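Long-range contact in enolase from the environmental genome shotgun sequencing of the Sargasso Sea (PDB 2QGY), which is of unknown function but belongs to the enolase superfamily and binds a magnesium ion, probably to act on a carboxylate substrate: residues 14-22 with 60-68. Sequence-based numbering, arbitrary orientation.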
ATOM      1  N   SER A  14     -26.109   9.881  -2.725  1.00 28.10           N
ATOM      2  CA  SER A  14     -26.802   9.714  -3.999  1.00 27.54           C
ATOM      3  C   SER A  14     -25.911   9.780  -5.233  1.00 26.48           C
ATOM      4  O   SER A  14     -26.181   9.091  -6.228  1.00 26.26           O
ATOM      5  CB  SER A  14     -28.025  10.635  -4.133  1.00 27.41           C
ATOM      6  OG  SER A  14     -27.663  11.999  -4.076  1.00 31.70           O
ATOM      7  N   ARG A  15     -24.838  10.574  -5.169  1.00 24.81           N
ATOM      8  CA  ARG A  15     -24.070  10.821  -6.371  1.00 23.95           C
ATOM      9  C   ARG A  15     -22.578  10.929  -6.098  1.00 22.30           C
ATOM     10  O   ARG A  15     -22.184  11.412  -5.051  1.00 21.41           O
ATOM     11  CB  ARG A  15     -24.574  12.091  -7.049  1.00 24.62           C
ATOM     12  CG  ARG A  15     -24.290  12.160  -8.529  1.00 31.15           C
ATOM     13  CD  ARG A  15     -25.097  13.311  -9.180  1.00 37.84           C
ATOM     14  NE  ARG A  15     -26.538  13.042  -9.182  1.00 45.03           N
ATOM     15  CZ  ARG A  15     -27.257  12.750 -10.267  1.00 47.62           C
ATOM     16  NH1 ARG A  15     -26.677  12.699 -11.463  1.00 48.80           N
ATOM     17  NH2 ARG A  15     -28.566  12.512 -10.156  1.00 47.51           N
ATOM     18  N   LEU A  16     -21.788  10.432  -7.054  1.00 20.26           N
ATOM     19  CA  LEU A  16     -20.332  10.608  -7.047  1.00 19.53           C
ATOM     20  C   LEU A  16     -19.894  11.192  -8.370  1.00 19.46           C
ATOM     21  O   LEU A  16     -20.294  10.711  -9.426  1.00 19.14           O
ATOM     22  CB  LEU A  16     -19.613   9.274  -6.789  1.00 19.27           C
ATOM     23  CG  LEU A  16     -18.059   9.225  -6.876  1.00 18.92           C
ATOM     24  CD1 LEU A  16     -17.399  10.014  -5.767  1.00 19.06           C
ATOM     25  CD2 LEU A  16     -17.579   7.765  -6.848  1.00 20.61           C
ATOM     26  N   LYS A  17     -19.030  12.202  -8.294  1.00 19.74           N
ATOM     27  CA  LYS A  17     -18.266  12.651  -9.444  1.00 19.45           C
ATOM     28  C   LYS A  17     -16.773  12.629  -9.102  1.00 18.23           C
ATOM     29  O   LYS A  17     -16.368  13.020  -7.998  1.00 17.37           O
ATOM     30  CB  LYS A  17     -18.664  14.081  -9.781  1.00 20.79           C
ATOM     31  CG  LYS A  17     -18.033  14.647 -11.076  1.00 26.56           C
ATOM     32  CD  LYS A  17     -18.315  13.810 -12.323  1.00 33.04           C
ATOM     33  CE  LYS A  17     -17.675  14.413 -13.588  1.00 31.57           C
ATOM     34  NZ  LYS A  17     -18.551  15.486 -14.184  1.00 34.88           N
ATOM     35  N   ILE A  18     -15.986  12.197 -10.071  1.00 16.58           N
ATOM     36  CA  ILE A  18     -14.521  12.186  -9.940  1.00 16.38           C
ATOM     37  C   ILE A  18     -13.947  12.849 -11.185  1.00 16.74           C
ATOM     38  O   ILE A  18     -14.390  12.546 -12.308  1.00 16.64           O
ATOM     39  CB  ILE A  18     -13.960  10.739  -9.829  1.00 16.49           C
ATOM     40  CG1 ILE A  18     -14.565   9.998  -8.654  1.00 15.04           C
ATOM     41  CG2 ILE A  18     -12.366  10.755  -9.726  1.00 15.27           C
ATOM     42  CD1 ILE A  18     -14.150   8.504  -8.558  1.00 17.23           C
ATOM     43  N   TRP A  19     -12.965  13.736 -10.992  1.00 16.30           N
ATOM     44  CA  TRP A  19     -12.172  14.260 -12.103  1.00 16.63           C
ATOM     45  C   TRP A  19     -10.743  13.853 -11.859  1.00 16.98           C
ATOM     46  O   TRP A  19     -10.277  13.922 -10.718  1.00 16.05           O
ATOM     47  CB  TRP A  19     -12.180  15.786 -12.107  1.00 18.41           C
ATOM     48  CG  TRP A  19     -13.494  16.442 -12.352  1.00 19.87           C
ATOM     49  CD1 TRP A  19     -13.926  16.959 -13.536  1.00 22.30           C
ATOM     50  CD2 TRP A  19     -14.518  16.730 -11.385  1.00 20.94           C
ATOM     51  NE1 TRP A  19     -15.175  17.526 -13.383  1.00 22.09           N
ATOM     52  CE2 TRP A  19     -15.562  17.399 -12.074  1.00 22.00           C
ATOM     53  CE3 TRP A  19     -14.659  16.489 -10.005  1.00 19.92           C
ATOM     54  CZ2 TRP A  19     -16.729  17.825 -11.434  1.00 20.76           C
ATOM     55  CZ3 TRP A  19     -15.841  16.899  -9.367  1.00 21.66           C
ATOM     56  CH2 TRP A  19     -16.841  17.583 -10.081  1.00 21.95           C
ATOM     57  N   ILE A  20     -10.055  13.427 -12.922  1.00 15.90           N
ATOM     58  CA  ILE A  20      -8.595  13.336 -12.877  1.00 16.78           C
ATOM     59  C   ILE A  20      -8.039  14.377 -13.837  1.00 16.68           C
ATOM     60  O   ILE A  20      -8.284  14.307 -15.055  1.00 15.30           O
ATOM     61  CB  ILE A  20      -8.124  11.935 -13.315  1.00 16.73           C
ATOM     62  CG1 ILE A  20      -8.759  10.863 -12.414  1.00 18.02           C
ATOM     63  CG2 ILE A  20      -6.569  11.888 -13.396  1.00 16.44           C
ATOM     64  CD1 ILE A  20      -8.345   9.423 -12.794  1.00 17.76           C
ATOM     65  N   THR A  21      -7.330  15.369 -13.305  1.00 17.59           N
ATOM     66  CA  THR A  21      -6.842  16.440 -14.161  1.00 18.40           C
ATOM     67  C   THR A  21      -5.694  15.941 -15.064  1.00 19.21           C
ATOM     68  O   THR A  21      -4.936  15.046 -14.691  1.00 19.34           O
ATOM     69  CB  THR A  21      -6.456  17.723 -13.376  1.00 18.75           C
ATOM     70  OG1 THR A  21      -5.390  17.444 -12.440  1.00 20.35           O
ATOM     71  CG2 THR A  21      -7.679  18.246 -12.595  1.00 18.66           C
ATOM     72  N   ASP A  22      -5.577  16.514 -16.259  1.00 19.44           N
ATOM     73  CA  ASP A  22      -4.419  16.223 -17.098  1.00 20.52           C
ATOM     74  C   ASP A  22      -3.225  16.949 -16.506  1.00 19.87           C
ATOM     75  O   ASP A  22      -3.380  17.841 -15.680  1.00 19.99           O
ATOM     76  CB  ASP A  22      -4.642  16.731 -18.527  1.00 20.36           C
ATOM     77  CG  ASP A  22      -3.859  15.923 -19.567  1.00 22.43           C
ATOM     78  OD1 ASP A  22      -2.991  15.089 -19.199  1.00 23.19           O
ATOM     79  OD2 ASP A  22      -4.141  16.132 -20.759  1.00 26.87           O
ATOM     80  N   GLU A  60      -3.646   6.592 -11.097  1.00 17.03           N
ATOM     81  CA  GLU A  60      -4.748   7.537 -10.939  1.00 16.34           C
ATOM     82  C   GLU A  60      -6.117   6.931 -11.246  1.00 16.55           C
ATOM     83  O   GLU A  60      -7.048   7.097 -10.474  1.00 15.31           O
ATOM     84  CB  GLU A  60      -4.541   8.827 -11.762  1.00 17.10           C
ATOM     85  CG  GLU A  60      -3.243   9.562 -11.459  1.00 18.36           C
ATOM     86  CD  GLU A  60      -2.088   9.185 -12.382  1.00 21.10           C
ATOM     87  OE1 GLU A  60      -2.146   8.128 -13.059  1.00 19.98           O
ATOM     88  OE2 GLU A  60      -1.084   9.948 -12.417  1.00 21.87           O
ATOM     89  N   LYS A  61      -6.243   6.228 -12.375  1.00 16.55           N
ATOM     90  CA  LYS A  61      -7.525   5.614 -12.728  1.00 17.95           C
ATOM     91  C   LYS A  61      -7.860   4.478 -11.745  1.00 17.73           C
ATOM     92  O   LYS A  61      -9.022   4.297 -11.370  1.00 17.98           O
ATOM     93  CB  LYS A  61      -7.490   5.095 -14.170  1.00 17.87           C
ATOM     94  CG  LYS A  61      -7.485   6.219 -15.206  1.00 21.11           C
ATOM     95  CD  LYS A  61      -7.870   5.731 -16.605  1.00 28.80           C
ATOM     96  CE  LYS A  61      -6.800   4.857 -17.216  1.00 32.04           C
ATOM     97  NZ  LYS A  61      -7.044   4.546 -18.682  1.00 35.21           N
ATOM     98  N   GLY A  62      -6.833   3.745 -11.322  1.00 17.61           N
ATOM     99  CA  GLY A  62      -7.001   2.670 -10.341  1.00 16.06           C
ATOM    100  C   GLY A  62      -7.558   3.207  -9.032  1.00 16.40           C
ATOM    101  O   GLY A  62      -8.497   2.645  -8.470  1.00 16.10           O
ATOM    102  N   ILE A  63      -7.009   4.327  -8.574  1.00 15.38           N
ATOM    103  CA  ILE A  63      -7.488   4.961  -7.351  1.00 15.60           C
ATOM    104  C   ILE A  63      -8.963   5.383  -7.524  1.00 15.64           C
ATOM    105  O   ILE A  63      -9.821   5.121  -6.647  1.00 14.88           O
ATOM    106  CB  ILE A  63      -6.566   6.129  -6.952  1.00 14.62           C
ATOM    107  CG1 ILE A  63      -5.172   5.596  -6.506  1.00 14.97           C
ATOM    108  CG2 ILE A  63      -7.200   7.001  -5.847  1.00 16.94           C
ATOM    109  CD1 ILE A  63      -4.130   6.688  -6.462  1.00 17.51           C
ATOM    110  N   ALA A  64      -9.260   6.022  -8.652  1.00 15.57           N
ATOM    111  CA  ALA A  64     -10.639   6.473  -8.925  1.00 16.30           C
ATOM    112  C   ALA A  64     -11.657   5.322  -8.935  1.00 16.99           C
ATOM    113  O   ALA A  64     -12.792   5.466  -8.448  1.00 17.70           O
ATOM    114  CB  ALA A  64     -10.678   7.227 -10.238  1.00 14.88           C
ATOM    115  N   ILE A  65     -11.271   4.205  -9.544  1.00 17.81           N
ATOM    116  CA  ILE A  65     -12.116   3.026  -9.575  1.00 19.27           C
ATOM    117  C   ILE A  65     -12.384   2.451  -8.182  1.00 18.64           C
ATOM    118  O   ILE A  65     -13.517   2.061  -7.866  1.00 18.42           O
ATOM    119  CB  ILE A  65     -11.549   1.968 -10.562  1.00 19.47           C
ATOM    120  CG1 ILE A  65     -11.637   2.486 -12.007  1.00 21.77           C
ATOM    121  CG2 ILE A  65     -12.217   0.589 -10.365  1.00 21.35           C
ATOM    122  CD1 ILE A  65     -13.019   2.943 -12.457  1.00 28.21           C
ATOM    123  N   ILE A  66     -11.360   2.457  -7.336  1.00 17.41           N
ATOM    124  CA  ILE A  66     -11.513   2.085  -5.935  1.00 16.60           C
ATOM    125  C   ILE A  66     -12.448   3.036  -5.187  1.00 16.29           C
ATOM    126  O   ILE A  66     -13.355   2.577  -4.490  1.00 16.66           O
ATOM    127  CB  ILE A  66     -10.135   1.969  -5.223  1.00 17.13           C
ATOM    128  CG1 ILE A  66      -9.356   0.786  -5.805  1.00 18.18           C
ATOM    129  CG2 ILE A  66     -10.328   1.782  -3.707  1.00 17.20           C
ATOM    130  CD1 ILE A  66      -7.869   0.825  -5.350  1.00 17.22           C
ATOM    131  N   ILE A  67     -12.257   4.347  -5.342  1.00 15.08           N
ATOM    132  CA  ILE A  67     -13.210   5.287  -4.775  1.00 16.03           C
ATOM    133  C   ILE A  67     -14.630   4.961  -5.243  1.00 17.07           C
ATOM    134  O   ILE A  67     -15.564   4.961  -4.435  1.00 17.49           O
ATOM    135  CB  ILE A  67     -12.885   6.769  -5.192  1.00 15.75           C
ATOM    136  CG1 ILE A  67     -11.559   7.202  -4.556  1.00 13.92           C
ATOM    137  CG2 ILE A  67     -14.027   7.735  -4.773  1.00 15.85           C
ATOM    138  CD1 ILE A  67     -10.989   8.515  -5.130  1.00 15.49           C
ATOM    139  N   LYS A  68     -14.792   4.711  -6.538  1.00 18.39           N
ATOM    140  CA  LYS A  68     -16.104   4.388  -7.083  1.00 21.01           C
ATOM    141  C   LYS A  68     -16.688   3.121  -6.437  1.00 21.41           C
ATOM    142  O   LYS A  68     -17.879   3.090  -6.076  1.00 20.88           O
ATOM    143  CB  LYS A  68     -16.044   4.206  -8.614  1.00 20.86           C
ATOM    144  CG  LYS A  68     -17.428   3.848  -9.213  1.00 25.12           C
ATOM    145  CD  LYS A  68     -17.473   3.956 -10.738  1.00 25.03           C
ATOM    146  CE  LYS A  68     -17.435   2.579 -11.414  1.00 32.61           C
ATOM    147  NZ  LYS A  68     -17.684   2.610 -12.920  1.00 32.65           N
TER
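L16, I18 and I20 of strand 14-21 pack on helix 60-68, which runs almost exactly antiparallel to the strand: the N-to-C directions differ by 172° and the axes approach to 9.7 Å. The CA pairing follows from this direction, with I20 level with E60, I18 with A64 and L16 with K68, so each two-residue step of strand matches four residues, about one turn, of helix. No hydrogen bond joins the segments; 314 Å² is buried in van der Waals contact, side chains of the strand meeting both side chains and backbone of the helix.

I18 lies over A64, midway along 60-68. Its CG2, anti to the backbone N, meets A64 CB at 3.9 Å, while CG1, anti to the carbonyl carbon (chi1 -58°), carries CD1 down to A64 O at 3.3 Å and beside I67 CG2. That carbonyl oxygen also accepts the helical bond from K68 N, so the methyl touches a polar atom already satisfied within the helix. I20 repeats the approach one turn earlier: CD1 lies 3.5 Å from E60 O and 4.1 Å from A64 CB, and its side chain crosses that of E60 at about a right angle. The small methyl of A64 is thus touched by both isoleucines. At the far end L16 reaches with CD2 to K68 CA (3.7 Å) and to I67 CG2, the L16 and I67 side chains crossing nearly perpendicularly.

This is helix-on-sheet packing in the alpha+beta N-terminal (capping) domain of the enolase superfamily. Strand 13-21 lies between strands 37-43 and 373-379 of an antiparallel sheet, and a classic beta bulge places S14 and R15 opposite T42. I67 also touches A104 and I108 of helix 99-120, while K61 forms a salt bridge with E69 of the second subunit, so helix 60-74 is packed between its sheet and that subunit, with helix 99-120 against it as well.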